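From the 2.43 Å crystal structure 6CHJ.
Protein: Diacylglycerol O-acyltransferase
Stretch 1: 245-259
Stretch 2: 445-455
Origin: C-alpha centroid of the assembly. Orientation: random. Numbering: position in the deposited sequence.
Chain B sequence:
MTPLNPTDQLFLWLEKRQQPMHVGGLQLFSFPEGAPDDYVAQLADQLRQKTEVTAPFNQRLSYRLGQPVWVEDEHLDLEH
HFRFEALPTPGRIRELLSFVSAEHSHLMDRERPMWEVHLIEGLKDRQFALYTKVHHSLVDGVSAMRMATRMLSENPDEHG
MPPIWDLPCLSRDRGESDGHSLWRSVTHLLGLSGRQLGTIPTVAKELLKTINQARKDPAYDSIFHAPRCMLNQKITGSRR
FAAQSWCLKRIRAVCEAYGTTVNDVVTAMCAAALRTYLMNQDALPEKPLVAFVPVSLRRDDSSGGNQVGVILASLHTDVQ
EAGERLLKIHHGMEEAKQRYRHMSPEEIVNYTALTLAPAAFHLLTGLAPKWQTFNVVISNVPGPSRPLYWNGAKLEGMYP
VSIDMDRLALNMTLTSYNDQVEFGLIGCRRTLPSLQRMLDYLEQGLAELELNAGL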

# COMPACT_ATOMS: atom_id res chain seq x y z
N SER B 245 -23.25 -3.29 11.40
CA SER B 245 -24.58 -3.68 10.97
C SER B 245 -25.60 -3.27 12.02
O SER B 245 -25.32 -3.29 13.22
CB SER B 245 -24.67 -5.20 10.75
OG SER B 245 -23.99 -5.61 9.58
N TRP B 246 -26.80 -2.91 11.56
CA TRP B 246 -27.94 -2.62 12.43
C TRP B 246 -29.16 -3.36 11.91
O TRP B 246 -29.40 -3.41 10.70
CB TRP B 246 -28.23 -1.11 12.50
CG TRP B 246 -27.33 -0.33 13.43
CD1 TRP B 246 -27.58 -0.02 14.71
CD2 TRP B 246 -26.05 0.23 13.13
NE1 TRP B 246 -26.55 0.73 15.24
CE2 TRP B 246 -25.58 0.87 14.29
CE3 TRP B 246 -25.25 0.25 11.98
CZ2 TRP B 246 -24.35 1.52 14.35
CZ3 TRP B 246 -24.01 0.89 12.04
CH2 TRP B 246 -23.58 1.51 13.22
N CYS B 247 -29.96 -3.92 12.83
CA CYS B 247 -31.08 -4.75 12.41
C CYS B 247 -32.17 -3.91 11.77
O CYS B 247 -32.58 -2.88 12.32
CB CYS B 247 -31.67 -5.54 13.58
SG CYS B 247 -33.20 -6.37 13.04
N LEU B 248 -32.67 -4.37 10.63
CA LEU B 248 -33.67 -3.63 9.87
C LEU B 248 -34.97 -3.41 10.66
O LEU B 248 -35.45 -2.28 10.78
CB LEU B 248 -33.96 -4.36 8.56
CG LEU B 248 -34.46 -3.59 7.35
CD1 LEU B 248 -33.92 -2.16 7.35
CD2 LEU B 248 -34.07 -4.34 6.08
N LYS B 249 -35.56 -4.49 11.21
CA LYS B 249 -36.87 -4.31 11.85
C LYS B 249 -36.77 -3.44 13.09
O LYS B 249 -37.72 -2.74 13.43
CB LYS B 249 -37.53 -5.66 12.19
CG LYS B 249 -38.75 -5.53 13.16
CD LYS B 249 -39.88 -4.59 12.62
CE LYS B 249 -40.77 -4.02 13.76
NZ LYS B 249 -41.69 -2.91 13.34
N ARG B 250 -35.61 -3.44 13.75
CA ARG B 250 -35.38 -2.42 14.76
C ARG B 250 -35.58 -1.03 14.17
O ARG B 250 -36.22 -0.17 14.78
CB ARG B 250 -33.97 -2.56 15.34
CG ARG B 250 -33.58 -1.45 16.27
CD ARG B 250 -32.26 -1.73 17.00
NE ARG B 250 -31.99 -0.63 17.93
CZ ARG B 250 -30.78 -0.20 18.29
NH1 ARG B 250 -29.69 -0.78 17.80
NH2 ARG B 250 -30.68 0.82 19.14
N ILE B 251 -35.09 -0.81 12.95
CA ILE B 251 -35.20 0.50 12.31
C ILE B 251 -36.61 0.73 11.77
O ILE B 251 -37.12 1.85 11.78
CB ILE B 251 -34.12 0.63 11.21
CG1 ILE B 251 -32.75 0.90 11.82
CG2 ILE B 251 -34.46 1.69 10.18
CD1 ILE B 251 -31.63 0.90 10.77
N ARG B 252 -37.25 -0.33 11.27
CA ARG B 252 -38.63 -0.19 10.82
C ARG B 252 -39.55 0.19 11.99
O ARG B 252 -40.46 1.02 11.82
CB ARG B 252 -39.11 -1.48 10.16
CG ARG B 252 -39.18 -1.37 8.65
CD ARG B 252 -39.73 -2.65 8.05
NE ARG B 252 -38.71 -3.48 7.41
CZ ARG B 252 -38.19 -4.58 7.94
NH1 ARG B 252 -38.58 -4.98 9.15
NH2 ARG B 252 -37.28 -5.28 7.28
N ALA B 253 -39.33 -0.38 13.17
CA ALA B 253 -40.10 0.02 14.35
C ALA B 253 -40.03 1.53 14.56
O ALA B 253 -41.04 2.16 14.89
CB ALA B 253 -39.59 -0.71 15.59
N VAL B 254 -38.87 2.13 14.33
CA VAL B 254 -38.76 3.57 14.49
C VAL B 254 -39.49 4.28 13.35
O VAL B 254 -40.06 5.37 13.55
CB VAL B 254 -37.28 3.97 14.60
CG1 VAL B 254 -37.08 5.51 14.61
CG2 VAL B 254 -36.68 3.33 15.85
N CYS B 255 -39.54 3.66 12.17
CA CYS B 255 -40.27 4.24 11.05
C CYS B 255 -41.75 4.38 11.36
O CYS B 255 -42.36 5.43 11.11
CB CYS B 255 -40.11 3.38 9.81
SG CYS B 255 -38.55 3.60 9.06
N GLU B 256 -42.36 3.30 11.85
CA GLU B 256 -43.79 3.30 12.10
C GLU B 256 -44.14 4.31 13.18
O GLU B 256 -45.08 5.10 13.02
CB GLU B 256 -44.25 1.89 12.48
CG GLU B 256 -44.45 0.97 11.28
CD GLU B 256 -43.71 -0.35 11.39
OE1 GLU B 256 -43.06 -0.74 10.39
OE2 GLU B 256 -43.77 -1.00 12.46
N ALA B 257 -43.37 4.33 14.27
CA ALA B 257 -43.63 5.25 15.37
C ALA B 257 -43.67 6.69 14.90
O ALA B 257 -44.54 7.46 15.32
CB ALA B 257 -42.56 5.07 16.46
N TYR B 258 -42.75 7.07 14.03
CA TYR B 258 -42.65 8.44 13.56
C TYR B 258 -43.28 8.65 12.19
O TYR B 258 -43.25 9.76 11.67
CB TYR B 258 -41.18 8.89 13.50
CG TYR B 258 -40.49 8.98 14.84
CD1 TYR B 258 -40.43 10.18 15.54
CD2 TYR B 258 -39.88 7.87 15.40
CE1 TYR B 258 -39.79 10.26 16.75
CE2 TYR B 258 -39.25 7.94 16.61
CZ TYR B 258 -39.20 9.13 17.28
OH TYR B 258 -38.55 9.18 18.49
N GLY B 259 -43.84 7.60 11.58
CA GLY B 259 -44.36 7.76 10.24
C GLY B 259 -43.33 8.25 9.25
O GLY B 259 -43.61 9.15 8.45
N GLY B 445 -27.66 7.47 18.16
CA GLY B 445 -28.68 8.22 17.43
C GLY B 445 -29.95 7.42 17.23
O GLY B 445 -31.06 7.96 17.34
N LEU B 446 -29.83 6.11 16.98
CA LEU B 446 -31.01 5.29 16.82
C LEU B 446 -31.69 5.02 18.17
O LEU B 446 -32.92 5.01 18.27
CB LEU B 446 -30.63 3.99 16.12
CG LEU B 446 -31.72 2.96 15.82
CD1 LEU B 446 -32.71 3.54 14.84
CD2 LEU B 446 -31.10 1.69 15.27
N ALA B 447 -30.90 4.81 19.23
CA ALA B 447 -31.48 4.55 20.54
C ALA B 447 -32.19 5.79 21.09
O ALA B 447 -33.19 5.65 21.81
CB ALA B 447 -30.40 4.05 21.50
N GLU B 448 -31.70 6.99 20.77
CA GLU B 448 -32.35 8.21 21.24
C GLU B 448 -33.75 8.34 20.64
O GLU B 448 -34.71 8.69 21.34
CB GLU B 448 -31.52 9.43 20.86
CG GLU B 448 -30.44 9.81 21.86
CD GLU B 448 -29.99 11.25 21.70
OE1 GLU B 448 -30.67 11.98 20.94
OE2 GLU B 448 -28.98 11.65 22.32
N LEU B 449 -33.88 8.07 19.34
CA LEU B 449 -35.20 7.98 18.72
C LEU B 449 -36.03 6.89 19.38
O LEU B 449 -37.24 7.05 19.58
CB LEU B 449 -35.07 7.71 17.22
CG LEU B 449 -34.53 8.83 16.33
CD1 LEU B 449 -34.36 8.35 14.87
CD2 LEU B 449 -35.47 10.01 16.42
N GLU B 450 -35.41 5.76 19.74
CA GLU B 450 -36.20 4.69 20.34
C GLU B 450 -36.71 5.07 21.73
O GLU B 450 -37.88 4.82 22.05
CB GLU B 450 -35.38 3.41 20.41
CG GLU B 450 -35.36 2.59 19.14
CD GLU B 450 -34.29 1.54 19.27
OE1 GLU B 450 -33.28 1.86 19.94
OE2 GLU B 450 -34.46 0.41 18.77
N LEU B 451 -35.86 5.66 22.57
CA LEU B 451 -36.31 6.15 23.87
C LEU B 451 -37.43 7.17 23.71
O LEU B 451 -38.51 7.01 24.28
CB LEU B 451 -35.15 6.78 24.64
CG LEU B 451 -33.95 5.95 25.09
CD1 LEU B 451 -32.73 6.84 25.26
CD2 LEU B 451 -34.27 5.20 26.38
N ASN B 452 -37.18 8.21 22.90
CA ASN B 452 -38.13 9.30 22.72
C ASN B 452 -39.54 8.82 22.39
O ASN B 452 -40.52 9.51 22.70
CB ASN B 452 -37.66 10.24 21.61
CG ASN B 452 -36.67 11.28 22.11
OD1 ASN B 452 -36.18 11.19 23.23
ND2 ASN B 452 -36.38 12.28 21.27
N ALA B 453 -39.66 7.65 21.76
CA ALA B 453 -40.96 7.12 21.39
C ALA B 453 -41.34 5.88 22.17
O ALA B 453 -42.42 5.34 21.94
CB ALA B 453 -41.00 6.82 19.89
N GLY B 454 -40.47 5.40 23.06
CA GLY B 454 -40.80 4.32 23.97
C GLY B 454 -41.01 2.96 23.33
O GLY B 454 -41.99 2.27 23.64
N LEU B 455 -40.10 2.54 22.45
CA LEU B 455 -40.25 1.25 21.78
C LEU B 455 -39.49 0.14 22.51
O LEU B 455 -38.50 0.40 23.19
CB LEU B 455 -39.77 1.32 20.33
CG LEU B 455 -40.45 2.26 19.34
CD1 LEU B 455 -41.94 2.19 19.53
CD2 LEU B 455 -39.93 3.66 19.47

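How are two helices nearly two hundred residues apart in sequence arranged against each other? The helix of the first stretch and the helix of the second run in broadly the same direction, their axes crossing at 46° and coming no nearer than 10.2 Å. That spacing leaves room for side chains of moderate size between the backbones, and the contact buries 585 Å² in all. Backbones come nearest around Val254 and Glu450, whose CA atoms are 6.5 Å apart, and near Ala257 and Ala453, whose CA atoms are 6.8 Å apart and where side chains of a single methyl suit the narrow gap.

Which side chain is covered most, and what hollow does it fill? Leu446 gives up more surface than any other residue here, 96 Å², and projects toward the first stretch, into a pocket formed by Trp246, Arg250, Ile251 and Val254. Its CD2 does much of the filling: it sits 4.0 Å from Trp246 CD1, 3.9 Å from Ile251 CG1 and 3.6 Å from Arg250 CZ, lying over one face of the guanidinium. The other methyl, CD1, lies 4.1 Å from Val254 CG2. A branched leucine suits this place because its two methyls can meet different walls at once. Val254 answers as a bump of its own. With chi1 in t, it places CG1 3.9 Å from Leu449 CD1 and CG2 3.6 Å from Glu450 CG, so a compact, beta-branched side chain touches three residues of the facing helix.

How does a charged pair fit beside this apolar packing? Arg250 and Glu450 both leave their backbones sideways to the partner stretch, yet the ends of their side chains come nearer and meet. Arg250 is extended, with chi1, chi2 and chi3 all in t, which carries its guanidinium out to the carboxylate. The salt bridge is two-pronged: NE of Arg250 donates to OE2 of Glu450 at 2.8 Å, and NH2 of Arg250 donates to OE1 of Glu450 at 2.9 Å, with angles of 165° and 168°. The carboxylate therefore meets the edge of the guanidinium, leaving a flat face for Leu446. The aliphatic part of Glu450 serves too, since its CG is the atom packed against Val254.

What closes the contact at the C-terminal ends? Tyr258 points toward the second helix, and its OH donates a hydrogen bond to Leu449 O at 2.7 Å, the carbonyl oxygen lying near the plane of the ring. A long, rigid aromatic suits this position, reaching a backbone acceptor while offering carbon along the way: Tyr258 CZ lies 3.9 Å from Leu449 CD2, and Tyr258 CE2 lies 3.9 Å from Ala453 CB. Alongside, Ala257 CB is a small knob touching Ala453 CB and Leu455 CD2, each at 4.2 Å. Gly454 takes positive phi in a Schellman motif, a conformation glycine adopts readily, and the chain turns there before Leu455, itself exposed, points toward the first stretch and rests against Ala257.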